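Local coordinates for protein RsfP (Uncultured bacterium, PDB 4GLJ) that probably cleaves methylthioadenosine with phosphate, as a methylthioadenosine phosphorylase of the phosphorylase superfamily, and binds the dye rhodamine B, at residues D15-A29 / Q250-Q264. Residues are numbered along the deposited sequence; the frame is centred on the assembly and turned at random.
Sequences DIAIIGGSGLYQMQA and QQVIKQAVALIASEQ. With RHB (N-[9-(2-carboxyphenyl)-6-(diethylamino)-3H-xanthen-3-ylidene]-N-ethylethanaminium), chain B; PO4 (phosphate ion), chain D.
The flat amide of Q250 meets the loop after strand 16-20 with both of its ends: NE2 donates to the backbone O of Q26 at 2.8 Å, while OE1 lies against CG of M27. The setting is the phosphorylase-superfamily alpha/beta fold, with helix 237-263 running nearly antiparallel to strand 16-20 of the central sheet (156°, axes of the two segments 10.1 Å apart). The Q26 carbonyl receives this N-H in its own plane, but that oxygen lies out of the Q250 amide plane and the bond is bent (N-H...O 132°). A water linking Q250 OE1 to the backbone N of A29 adds a second tie, and L24 and Q250 come at each other from opposite directions, CD2 to NE2 4.1 Å. A bend at chi2 (-76°) turns the amide toward the loop. With an alanine here the Q26 carbonyl would probably lose this donor, and the water on A29 N its second partner.

I253 packs CD1 on CG2 of I18 at 3.8 Å and meets L24 CD2 tip to tip; its CG2 lies 4.1 Å from M27 SD. Farther along, CD1 of I16 touches CG2 of I260 at 3.7 Å, the two side chains crossing at a slant, and lies beside V257 CG1. V59 of strand 57-63 and V96 of strand 92-101 extend this apolar layer, and A154 of helix 145-157 covers A256.

Beyond the strand, a type II turn from G21 to L24 carries S22, and Y25 follows just after it; both line the rhodamine pocket. One face of the Y25 ring is overlain by G23 C, offset toward the rim. A phosphate ion, also bound by R64, H65, A98 and T199, accepts the backbone N-H of S22 at O2, 2.7 Å away.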
loop_
_atom_site.group_PDB
_atom_site.type_symbol
_atom_site.label_atom_id
_atom_site.label_comp_id
_atom_site.label_asym_id
_atom_site.label_seq_id
_atom_site.Cartn_x
_atom_site.Cartn_y
_atom_site.Cartn_z
ATOM N N ASP A 15 -27.160 -7.256 -20.521
ATOM C CA ASP A 15 -26.229 -6.340 -21.136
ATOM C C ASP A 15 -25.748 -5.360 -20.060
ATOM O O ASP A 15 -24.743 -4.665 -20.253
ATOM C CB ASP A 15 -27.050 -5.587 -22.172
ATOM C CG ASP A 15 -26.239 -4.672 -23.030
ATOM O OD1 ASP A 15 -25.256 -5.148 -23.636
ATOM O OD2 ASP A 15 -26.642 -3.474 -23.158
ATOM N N ILE A 16 -26.526 -5.256 -18.989
ATOM C CA ILE A 16 -26.383 -4.186 -18.002
ATOM C C ILE A 16 -26.411 -4.819 -16.606
ATOM O O ILE A 16 -27.243 -5.716 -16.375
ATOM C CB ILE A 16 -27.594 -3.222 -18.047
ATOM C CG1 ILE A 16 -27.715 -2.595 -19.441
ATOM C CG2 ILE A 16 -27.421 -2.111 -16.952
ATOM C CD1 ILE A 16 -29.084 -1.916 -19.677
ATOM N N ALA A 17 -25.498 -4.386 -15.722
ATOM C CA ALA A 17 -25.440 -4.871 -14.348
ATOM C C ALA A 17 -25.374 -3.746 -13.374
ATOM O O ALA A 17 -24.761 -2.702 -13.623
ATOM C CB ALA A 17 -24.268 -5.828 -14.172
ATOM N N ILE A 18 -26.028 -3.943 -12.240
ATOM C CA ILE A 18 -25.939 -3.010 -11.158
ATOM C C ILE A 18 -25.205 -3.747 -10.013
ATOM O O ILE A 18 -25.617 -4.863 -9.611
ATOM C CB ILE A 18 -27.325 -2.613 -10.667
ATOM C CG1 ILE A 18 -28.213 -2.090 -11.835
ATOM C CG2 ILE A 18 -27.271 -1.638 -9.481
ATOM C CD1 ILE A 18 -27.604 -0.856 -12.519
ATOM N N ILE A 19 -24.158 -3.095 -9.464
ATOM C CA ILE A 19 -23.432 -3.660 -8.328
ATOM C C ILE A 19 -23.828 -2.789 -7.192
ATOM O O ILE A 19 -23.536 -1.579 -7.146
ATOM C CB ILE A 19 -21.875 -3.693 -8.499
ATOM C CG1 ILE A 19 -21.504 -4.511 -9.717
ATOM C CG2 ILE A 19 -21.253 -4.218 -7.174
ATOM C CD1 ILE A 19 -20.002 -4.587 -9.998
ATOM N N GLY A 20 -24.595 -3.384 -6.258
ATOM C CA GLY A 20 -25.166 -2.628 -5.178
ATOM C C GLY A 20 -24.311 -2.626 -3.899
ATOM O O GLY A 20 -24.004 -3.736 -3.380
ATOM N N GLY A 21 -24.025 -1.416 -3.372
ATOM C CA GLY A 21 -23.208 -1.131 -2.178
ATOM C C GLY A 21 -23.978 -1.180 -0.883
ATOM O O GLY A 21 -25.052 -1.820 -0.819
ATOM N N SER A 22 -23.446 -0.505 0.123
ATOM C CA SER A 22 -24.082 -0.493 1.426
ATOM C C SER A 22 -25.509 0.064 1.301
ATOM O O SER A 22 -25.704 1.116 0.692
ATOM C CB SER A 22 -23.278 0.336 2.399
ATOM O OG SER A 22 -22.041 -0.297 2.673
ATOM N N GLY A 23 -26.497 -0.635 1.922
ATOM C CA GLY A 23 -27.882 -0.205 1.893
ATOM C C GLY A 23 -28.656 -0.765 0.696
ATOM O O GLY A 23 -29.851 -0.695 0.697
ATOM N N LEU A 24 -27.977 -1.269 -0.331
ATOM C CA LEU A 24 -28.607 -1.964 -1.497
ATOM C C LEU A 24 -28.428 -3.503 -1.581
ATOM O O LEU A 24 -27.483 -4.017 -2.238
ATOM C CB LEU A 24 -28.095 -1.366 -2.801
ATOM C CG LEU A 24 -28.564 0.030 -3.186
ATOM C CD1 LEU A 24 -27.590 1.033 -2.580
ATOM C CD2 LEU A 24 -28.558 0.055 -4.719
ATOM N N TYR A 25 -29.387 -4.223 -1.000
ATOM C CA TYR A 25 -29.334 -5.691 -0.859
ATOM C C TYR A 25 -30.280 -6.331 -1.857
ATOM O O TYR A 25 -30.107 -7.497 -2.214
ATOM C CB TYR A 25 -29.579 -6.125 0.618
ATOM C CG TYR A 25 -28.619 -5.322 1.484
ATOM C CD1 TYR A 25 -29.065 -4.521 2.548
ATOM C CD2 TYR A 25 -27.244 -5.283 1.136
ATOM C CE1 TYR A 25 -28.150 -3.745 3.285
ATOM C CE2 TYR A 25 -26.329 -4.507 1.831
ATOM C CZ TYR A 25 -26.768 -3.746 2.896
ATOM O OH TYR A 25 -25.820 -3.008 3.561
ATOM N N GLN A 26 -31.243 -5.550 -2.337
ATOM C CA GLN A 26 -32.036 -5.971 -3.477
ATOM C C GLN A 26 -32.516 -4.853 -4.415
ATOM O O GLN A 26 -32.498 -3.665 -4.062
ATOM C CB GLN A 26 -33.227 -6.845 -3.036
ATOM C CG GLN A 26 -34.197 -6.216 -2.062
ATOM C CD GLN A 26 -35.555 -6.857 -2.200
ATOM O OE1 GLN A 26 -35.668 -8.086 -2.215
ATOM N NE2 GLN A 26 -36.592 -6.033 -2.344
ATOM N N MET A 27 -32.913 -5.267 -5.619
ATOM C CA MET A 27 -33.684 -4.437 -6.512
ATOM C C MET A 27 -35.139 -4.912 -6.575
ATOM O O MET A 27 -35.502 -5.641 -7.488
ATOM C CB MET A 27 -33.077 -4.439 -7.901
ATOM C CG MET A 27 -31.966 -3.436 -8.055
ATOM S SD MET A 27 -31.516 -3.143 -9.782
ATOM C CE MET A 27 -30.913 -4.734 -10.376
ATOM N N GLN A 28 -35.941 -4.472 -5.609
ATOM C CA GLN A 28 -37.407 -4.710 -5.539
ATOM C C GLN A 28 -38.212 -4.616 -6.863
ATOM O O GLN A 28 -39.072 -5.468 -7.128
ATOM C CB GLN A 28 -38.022 -3.746 -4.502
ATOM C CG GLN A 28 -39.545 -3.761 -4.358
ATOM C CD GLN A 28 -40.037 -4.871 -3.444
ATOM O OE1 GLN A 28 -39.494 -5.978 -3.444
ATOM N NE2 GLN A 28 -41.067 -4.579 -2.657
ATOM N N ALA A 29 -37.954 -3.599 -7.687
ATOM C CA ALA A 29 -38.800 -3.369 -8.863
ATOM C C ALA A 29 -38.618 -4.372 -10.050
ATOM O O ALA A 29 -39.484 -4.455 -10.928
ATOM C CB ALA A 29 -38.694 -1.918 -9.330
ATOM N N GLN A 250 -32.329 3.703 -6.106
ATOM C CA GLN A 250 -33.198 2.863 -6.923
ATOM C C GLN A 250 -33.927 3.628 -8.043
ATOM O O GLN A 250 -34.025 3.109 -9.177
ATOM C CB GLN A 250 -34.266 2.132 -6.072
ATOM C CG GLN A 250 -33.698 1.247 -4.968
ATOM C CD GLN A 250 -33.127 -0.083 -5.467
ATOM O OE1 GLN A 250 -33.184 -0.405 -6.673
ATOM N NE2 GLN A 250 -32.575 -0.872 -4.537
ATOM N N GLN A 251 -34.424 4.833 -7.734
ATOM C CA GLN A 251 -35.089 5.664 -8.778
ATOM C C GLN A 251 -34.118 6.084 -9.868
ATOM O O GLN A 251 -34.420 6.008 -11.083
ATOM C CB GLN A 251 -35.802 6.897 -8.183
ATOM C CG GLN A 251 -36.743 6.588 -7.044
ATOM C CD GLN A 251 -37.669 5.436 -7.385
ATOM O OE1 GLN A 251 -38.221 5.367 -8.507
ATOM N NE2 GLN A 251 -37.848 4.514 -6.424
ATOM N N VAL A 252 -32.889 6.407 -9.437
ATOM C CA VAL A 252 -31.883 6.800 -10.384
ATOM C C VAL A 252 -31.496 5.649 -11.311
ATOM O O VAL A 252 -31.396 5.854 -12.526
ATOM C CB VAL A 252 -30.627 7.416 -9.683
ATOM C CG1 VAL A 252 -29.606 7.821 -10.760
ATOM C CG2 VAL A 252 -31.047 8.632 -8.796
ATOM N N ILE A 253 -31.237 4.471 -10.736
ATOM C CA ILE A 253 -30.946 3.241 -11.478
ATOM C C ILE A 253 -32.075 2.943 -12.488
ATOM O O ILE A 253 -31.798 2.609 -13.660
ATOM C CB ILE A 253 -30.790 2.054 -10.460
ATOM C CG1 ILE A 253 -29.433 2.121 -9.724
ATOM C CG2 ILE A 253 -30.987 0.676 -11.066
ATOM C CD1 ILE A 253 -29.519 1.279 -8.435
ATOM N N LYS A 254 -33.332 3.013 -12.040
ATOM C CA LYS A 254 -34.472 2.806 -12.996
ATOM C C LYS A 254 -34.301 3.671 -14.258
ATOM O O LYS A 254 -34.306 3.173 -15.378
ATOM C CB LYS A 254 -35.843 3.027 -12.311
ATOM C CG LYS A 254 -36.308 1.747 -11.679
ATOM C CD LYS A 254 -37.642 1.807 -10.911
ATOM C CE LYS A 254 -37.378 2.169 -9.455
ATOM N NZ LYS A 254 -38.437 1.631 -8.562
ATOM N N GLN A 255 -34.072 4.957 -14.054
ATOM C CA GLN A 255 -33.855 5.899 -15.151
ATOM C C GLN A 255 -32.608 5.616 -15.974
ATOM O O GLN A 255 -32.646 5.727 -17.206
ATOM C CB GLN A 255 -33.823 7.332 -14.621
ATOM C CG GLN A 255 -35.126 7.847 -13.992
ATOM C CD GLN A 255 -36.351 7.745 -14.896
ATOM O OE1 GLN A 255 -36.282 7.855 -16.111
ATOM N NE2 GLN A 255 -37.470 7.481 -14.285
ATOM N N ALA A 256 -31.506 5.202 -15.308
ATOM C CA ALA A 256 -30.252 4.938 -15.971
ATOM C C ALA A 256 -30.303 3.676 -16.825
ATOM O O ALA A 256 -29.807 3.688 -17.947
ATOM C CB ALA A 256 -29.088 4.816 -14.931
ATOM N N VAL A 257 -30.956 2.625 -16.325
ATOM C CA VAL A 257 -31.091 1.423 -17.100
ATOM C C VAL A 257 -31.864 1.757 -18.424
ATOM O O VAL A 257 -31.461 1.370 -19.542
ATOM C CB VAL A 257 -31.818 0.313 -16.303
ATOM C CG1 VAL A 257 -32.190 -0.832 -17.223
ATOM C CG2 VAL A 257 -30.975 -0.205 -15.116
ATOM N N ALA A 258 -32.905 2.567 -18.288
ATOM C CA ALA A 258 -33.681 2.966 -19.463
ATOM C C ALA A 258 -32.786 3.653 -20.506
ATOM O O ALA A 258 -32.828 3.300 -21.679
ATOM C CB ALA A 258 -34.888 3.829 -19.080
ATOM N N LEU A 259 -31.963 4.593 -20.077
ATOM C CA LEU A 259 -31.123 5.326 -20.994
ATOM C C LEU A 259 -30.041 4.469 -21.635
ATOM O O LEU A 259 -29.716 4.664 -22.816
ATOM C CB LEU A 259 -30.488 6.509 -20.268
ATOM C CG LEU A 259 -31.532 7.569 -19.906
ATOM C CD1 LEU A 259 -31.015 8.592 -18.895
ATOM C CD2 LEU A 259 -32.078 8.275 -21.143
ATOM N N ILE A 260 -29.446 3.557 -20.845
ATOM C CA ILE A 260 -28.406 2.731 -21.383
ATOM C C ILE A 260 -29.040 1.820 -22.436
ATOM O O ILE A 260 -28.450 1.605 -23.499
ATOM C CB ILE A 260 -27.755 1.875 -20.285
ATOM C CG1 ILE A 260 -27.004 2.799 -19.264
ATOM C CG2 ILE A 260 -26.894 0.792 -20.891
ATOM C CD1 ILE A 260 -26.519 1.985 -18.063
ATOM N N ALA A 261 -30.212 1.268 -22.121
ATOM C CA ALA A 261 -30.853 0.342 -23.033
ATOM C C ALA A 261 -31.178 1.034 -24.352
ATOM O O ALA A 261 -31.029 0.426 -25.420
ATOM C CB ALA A 261 -32.121 -0.275 -22.430
ATOM N N SER A 262 -31.604 2.291 -24.306
ATOM C CA SER A 262 -32.068 2.909 -25.580
ATOM C C SER A 262 -30.873 3.510 -26.333
ATOM O O SER A 262 -30.872 3.536 -27.567
ATOM C CB SER A 262 -33.172 3.952 -25.379
ATOM O OG SER A 262 -32.769 4.917 -24.419
ATOM N N GLU A 263 -29.848 3.939 -25.600
ATOM C CA GLU A 263 -28.777 4.722 -26.214
ATOM C C GLU A 263 -27.590 3.854 -26.571
ATOM O O GLU A 263 -26.925 4.117 -27.562
ATOM C CB GLU A 263 -28.393 5.957 -25.370
ATOM C CG GLU A 263 -29.519 7.019 -25.270
ATOM C CD GLU A 263 -29.215 8.113 -24.233
ATOM O OE1 GLU A 263 -28.080 8.157 -23.710
ATOM O OE2 GLU A 263 -30.085 8.971 -23.943
ATOM N N GLN A 264 -27.325 2.805 -25.789
ATOM C CA GLN A 264 -26.262 1.845 -26.121
ATOM C C GLN A 264 -24.919 2.537 -26.499
ATOM O O GLN A 264 -24.323 2.244 -27.514
ATOM C CB GLN A 264 -26.812 0.940 -27.259
ATOM C CG GLN A 264 -26.672 -0.564 -27.029
ATOM C CD GLN A 264 -27.587 -1.095 -25.962
ATOM O OE1 GLN A 264 -27.409 -0.810 -24.766
ATOM N NE2 GLN A 264 -28.580 -1.876 -26.372
HETATM O O2 RHB B . -23.805 -0.662 10.631
HETATM C C26 RHB B . -23.397 0.175 11.459
HETATM C C19 RHB B . -22.443 1.250 11.054
HETATM C C14 RHB B . -22.057 1.569 9.753
HETATM C C15 RHB B . -21.168 2.621 9.574
HETATM C C16 RHB B . -20.652 3.348 10.629
HETATM C C17 RHB B . -21.025 3.023 11.909
HETATM C C18 RHB B . -21.924 1.984 12.102
HETATM C C9 RHB B . -22.488 0.925 8.472
HETATM C C8 RHB B . -21.583 1.112 7.299
HETATM C C13 RHB B . -20.399 1.829 7.389
HETATM C C12 RHB B . -19.550 2.002 6.294
HETATM C C11 RHB B . -19.861 1.425 5.083
HETATM N N1 RHB B . -19.056 1.625 3.940
HETATM C C35 RHB B . -18.713 3.058 4.023
HETATM C C36 RHB B . -19.994 3.782 4.405
HETATM C C22 RHB B . -17.861 0.767 3.688
HETATM C C23 RHB B . -18.260 -0.462 2.855
HETATM C C10 RHB B . -21.064 0.737 5.000
HETATM C C7 RHB B . -21.908 0.563 6.089
HETATM O O1 RHB B . -23.070 -0.154 5.950
HETATM C C1 RHB B . -23.964 -0.366 6.965
HETATM C C2 RHB B . -23.743 0.140 8.239
HETATM C C6 RHB B . -25.099 -1.111 6.688
HETATM C C5 RHB B . -26.037 -1.370 7.669
HETATM C C4 RHB B . -25.833 -0.874 8.950
HETATM C C3 RHB B . -24.691 -0.120 9.234
HETATM N N2 RHB B . -27.182 -2.116 7.333
HETATM C C24 RHB B . -26.856 -3.515 6.989
HETATM C C25 RHB B . -27.932 -4.047 6.063
HETATM C C33 RHB B . -28.187 -2.041 8.414
HETATM C C34 RHB B . -29.562 -2.270 7.816
HETATM O O3 RHB B . -23.796 0.175 12.640
HETATM P P PO4 D . -20.035 0.289 -0.644
HETATM O O1 PO4 D . -19.779 0.335 0.834
HETATM O O2 PO4 D . -21.379 0.965 -0.771
HETATM O O3 PO4 D . -18.910 1.039 -1.254
HETATM O O4 PO4 D . -20.120 -1.130 -1.197
HETATM O O HOH W 1 -36.105 -1.680 -7.115
#